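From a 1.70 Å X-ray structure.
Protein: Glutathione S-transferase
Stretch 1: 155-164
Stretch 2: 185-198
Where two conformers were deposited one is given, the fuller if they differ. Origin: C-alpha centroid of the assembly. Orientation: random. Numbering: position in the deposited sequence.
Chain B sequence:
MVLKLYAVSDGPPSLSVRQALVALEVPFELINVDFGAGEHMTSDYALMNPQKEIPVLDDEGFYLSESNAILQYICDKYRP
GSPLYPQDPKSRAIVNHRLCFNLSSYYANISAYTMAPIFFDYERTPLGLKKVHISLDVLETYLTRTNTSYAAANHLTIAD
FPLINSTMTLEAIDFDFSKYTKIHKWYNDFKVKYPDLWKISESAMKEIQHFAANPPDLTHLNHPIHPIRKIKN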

# COMPACT_ATOMS: atom_id res chain seq x y z
N HIS B 155 9.36 10.83 -16.47
CA HIS B 155 10.31 9.74 -16.62
C HIS B 155 9.77 8.52 -15.88
O HIS B 155 8.89 8.63 -15.02
CB HIS B 155 11.69 10.12 -16.08
CG HIS B 155 11.69 10.44 -14.62
ND1 HIS B 155 11.54 11.72 -14.13
CD2 HIS B 155 11.81 9.63 -13.54
CE1 HIS B 155 11.58 11.69 -12.81
NE2 HIS B 155 11.74 10.44 -12.42
N LEU B 156 10.34 7.36 -16.22
CA LEU B 156 9.96 6.10 -15.58
C LEU B 156 10.28 6.12 -14.09
O LEU B 156 11.33 6.61 -13.67
CB LEU B 156 10.69 4.94 -16.26
CG LEU B 156 10.23 3.51 -15.92
CD1 LEU B 156 8.92 3.19 -16.61
CD2 LEU B 156 11.29 2.46 -16.24
N THR B 157 9.34 5.61 -13.27
CA THR B 157 9.57 5.43 -11.84
C THR B 157 9.06 4.05 -11.42
O THR B 157 8.40 3.35 -12.19
CB THR B 157 8.88 6.50 -10.98
OG1 THR B 157 7.46 6.38 -11.12
CG2 THR B 157 9.31 7.92 -11.38
N ILE B 158 9.36 3.66 -10.18
CA ILE B 158 8.85 2.37 -9.70
C ILE B 158 7.32 2.34 -9.69
O ILE B 158 6.74 1.26 -9.64
CB ILE B 158 9.39 1.98 -8.29
CG1 ILE B 158 9.07 3.04 -7.22
CG2 ILE B 158 10.90 1.62 -8.34
CD1 ILE B 158 9.47 2.58 -5.80
N ALA B 159 6.66 3.50 -9.70
CA ALA B 159 5.20 3.50 -9.77
C ALA B 159 4.69 2.89 -11.07
O ALA B 159 3.57 2.37 -11.13
CB ALA B 159 4.67 4.92 -9.60
N ASP B 160 5.51 2.94 -12.13
CA ASP B 160 5.05 2.45 -13.43
C ASP B 160 4.89 0.93 -13.45
O ASP B 160 3.93 0.42 -14.04
CB ASP B 160 6.00 2.90 -14.52
CG ASP B 160 5.86 4.35 -14.82
OD1 ASP B 160 4.81 4.71 -15.40
OD2 ASP B 160 6.75 5.14 -14.41
N PHE B 161 5.83 0.19 -12.85
CA PHE B 161 5.84 -1.26 -13.02
C PHE B 161 4.57 -1.93 -12.52
O PHE B 161 4.00 -2.73 -13.28
CB PHE B 161 7.08 -1.89 -12.36
CG PHE B 161 8.38 -1.34 -12.85
CD1 PHE B 161 8.66 -1.26 -14.21
CD2 PHE B 161 9.32 -0.87 -11.93
CE1 PHE B 161 9.87 -0.71 -14.65
CE2 PHE B 161 10.53 -0.33 -12.37
CZ PHE B 161 10.80 -0.25 -13.73
N PRO B 162 4.07 -1.67 -11.31
CA PRO B 162 2.83 -2.34 -10.91
C PRO B 162 1.66 -1.99 -11.81
O PRO B 162 0.86 -2.87 -12.14
CB PRO B 162 2.63 -1.88 -9.45
CG PRO B 162 4.03 -1.51 -8.99
CD PRO B 162 4.63 -0.88 -10.20
N LEU B 163 1.57 -0.73 -12.25
CA LEU B 163 0.45 -0.37 -13.12
C LEU B 163 0.61 -1.00 -14.50
O LEU B 163 -0.38 -1.44 -15.11
CB LEU B 163 0.34 1.15 -13.24
CG LEU B 163 0.04 1.88 -11.90
CD1 LEU B 163 0.33 3.38 -12.00
CD2 LEU B 163 -1.41 1.62 -11.50
N ILE B 164 1.85 -1.09 -15.00
CA ILE B 164 2.08 -1.75 -16.29
C ILE B 164 1.61 -3.19 -16.22
O ILE B 164 0.87 -3.68 -17.08
CB ILE B 164 3.56 -1.67 -16.69
CG1 ILE B 164 3.91 -0.27 -17.24
CG2 ILE B 164 3.87 -2.79 -17.71
CD1 ILE B 164 3.26 0.04 -18.58
N LYS B 185 -1.44 4.95 -24.83
CA LYS B 185 -0.16 5.49 -25.27
C LYS B 185 0.95 5.17 -24.28
O LYS B 185 2.03 4.71 -24.67
CB LYS B 185 -0.28 7.00 -25.49
CG LYS B 185 0.98 7.69 -25.95
CD LYS B 185 1.52 7.09 -27.24
CE LYS B 185 2.58 8.01 -27.86
NZ LYS B 185 2.69 9.31 -27.12
N TRP B 186 0.71 5.41 -22.99
CA TRP B 186 1.71 5.13 -21.95
C TRP B 186 2.12 3.66 -21.97
O TRP B 186 3.32 3.34 -21.94
CB TRP B 186 1.14 5.54 -20.59
CG TRP B 186 1.70 4.83 -19.38
CD1 TRP B 186 2.86 5.12 -18.73
CD2 TRP B 186 1.09 3.75 -18.66
NE1 TRP B 186 3.02 4.28 -17.65
CE2 TRP B 186 1.95 3.43 -17.59
CE3 TRP B 186 -0.09 3.02 -18.82
CZ2 TRP B 186 1.66 2.42 -16.68
CZ3 TRP B 186 -0.36 2.00 -17.93
CH2 TRP B 186 0.51 1.71 -16.87
N TYR B 187 1.14 2.77 -22.01
CA TYR B 187 1.41 1.33 -21.98
C TYR B 187 2.22 0.90 -23.19
O TYR B 187 3.22 0.17 -23.07
CB TYR B 187 0.07 0.60 -21.91
CG TYR B 187 0.11 -0.91 -21.88
CD1 TYR B 187 0.45 -1.61 -20.73
CD2 TYR B 187 -0.23 -1.64 -23.01
CE1 TYR B 187 0.45 -3.00 -20.71
CE2 TYR B 187 -0.23 -3.00 -23.01
CZ TYR B 187 0.12 -3.69 -21.87
OH TYR B 187 0.10 -5.06 -21.91
N ASN B 188 1.83 1.37 -24.38
CA ASN B 188 2.56 0.96 -25.58
C ASN B 188 3.90 1.66 -25.71
O ASN B 188 4.86 1.06 -26.21
CB ASN B 188 1.68 1.18 -26.81
CG ASN B 188 0.63 0.11 -26.95
OD1 ASN B 188 0.93 -1.02 -27.32
ND2 ASN B 188 -0.62 0.46 -26.63
N ASP B 189 4.01 2.93 -25.28
CA ASP B 189 5.31 3.58 -25.25
C ASP B 189 6.29 2.85 -24.34
O ASP B 189 7.50 2.84 -24.60
CB ASP B 189 5.18 5.03 -24.79
CG ASP B 189 4.65 5.96 -25.87
OD1 ASP B 189 4.41 5.52 -27.01
OD2 ASP B 189 4.48 7.16 -25.56
N PHE B 190 5.79 2.25 -23.25
CA PHE B 190 6.67 1.52 -22.35
C PHE B 190 7.34 0.36 -23.07
O PHE B 190 8.55 0.14 -22.92
CB PHE B 190 5.87 1.03 -21.13
CG PHE B 190 6.66 0.15 -20.21
CD1 PHE B 190 7.50 0.70 -19.24
CD2 PHE B 190 6.57 -1.24 -20.30
CE1 PHE B 190 8.24 -0.12 -18.38
CE2 PHE B 190 7.30 -2.06 -19.45
CZ PHE B 190 8.14 -1.50 -18.49
N LYS B 191 6.58 -0.38 -23.88
CA LYS B 191 7.14 -1.51 -24.62
C LYS B 191 8.27 -1.06 -25.54
O LYS B 191 9.28 -1.75 -25.67
CB LYS B 191 6.05 -2.19 -25.44
CG LYS B 191 4.85 -2.70 -24.66
CD LYS B 191 4.03 -3.64 -25.54
CE LYS B 191 2.64 -3.87 -24.98
NZ LYS B 191 1.96 -5.03 -25.62
N VAL B 192 8.10 0.09 -26.19
CA VAL B 192 9.07 0.52 -27.20
C VAL B 192 10.30 1.13 -26.54
O VAL B 192 11.43 0.89 -26.98
CB VAL B 192 8.39 1.51 -28.17
CG1 VAL B 192 9.40 2.06 -29.17
CG2 VAL B 192 7.26 0.82 -28.90
N LYS B 193 10.10 1.92 -25.49
CA LYS B 193 11.23 2.57 -24.83
C LYS B 193 12.02 1.61 -23.95
O LYS B 193 13.23 1.81 -23.77
CB LYS B 193 10.72 3.75 -24.00
CG LYS B 193 10.02 4.83 -24.82
CD LYS B 193 11.02 5.84 -25.37
CE LYS B 193 10.41 6.70 -26.47
NZ LYS B 193 10.29 5.97 -27.77
N TYR B 194 11.38 0.57 -23.41
CA TYR B 194 12.02 -0.35 -22.46
C TYR B 194 11.75 -1.80 -22.84
O TYR B 194 11.14 -2.55 -22.07
CB TYR B 194 11.53 -0.07 -21.04
CG TYR B 194 11.88 1.31 -20.58
CD1 TYR B 194 13.13 1.59 -20.05
CD2 TYR B 194 10.96 2.35 -20.71
CE1 TYR B 194 13.46 2.87 -19.64
CE2 TYR B 194 11.28 3.63 -20.30
CZ TYR B 194 12.53 3.88 -19.77
OH TYR B 194 12.84 5.15 -19.36
N PRO B 195 12.22 -2.24 -24.01
CA PRO B 195 11.87 -3.60 -24.47
C PRO B 195 12.39 -4.71 -23.57
O PRO B 195 11.74 -5.76 -23.47
CB PRO B 195 12.49 -3.67 -25.87
CG PRO B 195 13.59 -2.66 -25.86
CD PRO B 195 13.08 -1.54 -24.98
N ASP B 196 13.56 -4.53 -22.95
CA ASP B 196 14.07 -5.53 -22.02
C ASP B 196 13.15 -5.70 -20.82
O ASP B 196 12.89 -6.83 -20.38
CB ASP B 196 15.48 -5.13 -21.56
CG ASP B 196 15.51 -3.75 -20.89
OD1 ASP B 196 14.87 -2.81 -21.41
OD2 ASP B 196 16.16 -3.62 -19.82
N LEU B 197 12.65 -4.60 -20.27
CA LEU B 197 11.73 -4.68 -19.14
C LEU B 197 10.39 -5.26 -19.57
O LEU B 197 9.80 -6.09 -18.86
CB LEU B 197 11.54 -3.30 -18.54
CG LEU B 197 12.83 -2.62 -18.05
CD1 LEU B 197 12.52 -1.30 -17.34
CD2 LEU B 197 13.64 -3.57 -17.15
N TRP B 198 9.89 -4.86 -20.74
CA TRP B 198 8.63 -5.41 -21.22
C TRP B 198 8.74 -6.91 -21.46
O TRP B 198 7.77 -7.64 -21.26
CB TRP B 198 8.15 -4.68 -22.49
CG TRP B 198 7.03 -5.43 -23.11
CD1 TRP B 198 7.07 -6.18 -24.25
CD2 TRP B 198 5.72 -5.61 -22.56
NE1 TRP B 198 5.86 -6.79 -24.46
CE2 TRP B 198 5.01 -6.45 -23.44
CE3 TRP B 198 5.07 -5.13 -21.42
CZ2 TRP B 198 3.68 -6.82 -23.21
CZ3 TRP B 198 3.75 -5.49 -21.20
CH2 TRP B 198 3.08 -6.34 -22.09
O HOH W 1 12.17 7.45 -18.39

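Helices that cross steeply can pack through a few aliphatic side chains set against aromatic rings, sometimes joined by a direct hydrogen bond. In this glutathione S-transferase, the helix holding 160-164 meets helix 185-193 at 112° between their N-to-C directions, with the axes 11.3 Å apart at closest approach; long side chains fill the gap. Between the two stretches, 527 Å² is buried, both sides summed.

The contact begins in the loop before the first helix. L156 points toward stretch 2 and splays its two methyls: CD1 reaches the edge of the F190 ring, 3.8 Å from F190 CE1, while CD2 lies over the face of Y194, 4.0 Å from the ring centroid. A water ties the same neighbourhood together, accepting from L156 N at 2.8 Å and hydrogen-bonded to Y194 OH at 2.6 Å.

D160 supplies the direct polar contact. Its OD1 accepts from W186 NE1 at 2.9 Å, giving the buried indole N-H a partner, while D160 OD2 accepts from T157 N at 2.9 Å. One carboxylate thus braces the turn into its own helix and grips the other stretch.

F161 starts away from stretch 2, yet its ring is long enough to return: F161 CE1 lies 3.8 Å from L197 CD1 and 4.1 Å from F190 CE1. L163 contributes less, placing C at the indole edge, 3.6 Å from W186 CH2, with CB 3.7 Å from the same CH2.

I164 closes the walk and has the largest covered area, 123 Å². Its CA-to-CB bond points sideways, but chi1 and chi2, both m, bring the chain's end between two aromatics. CD1 sits over the six-membered ring of W186, 3.7 Å from its centroid, and CG1 lies over F190, 4.1 Å from that centroid. The flexible CG1-CD1 arm suits this place, offering one carbon to a face of each ring, while CG2 approaches the W198 ring edge, 4.4 Å from W198 CZ3.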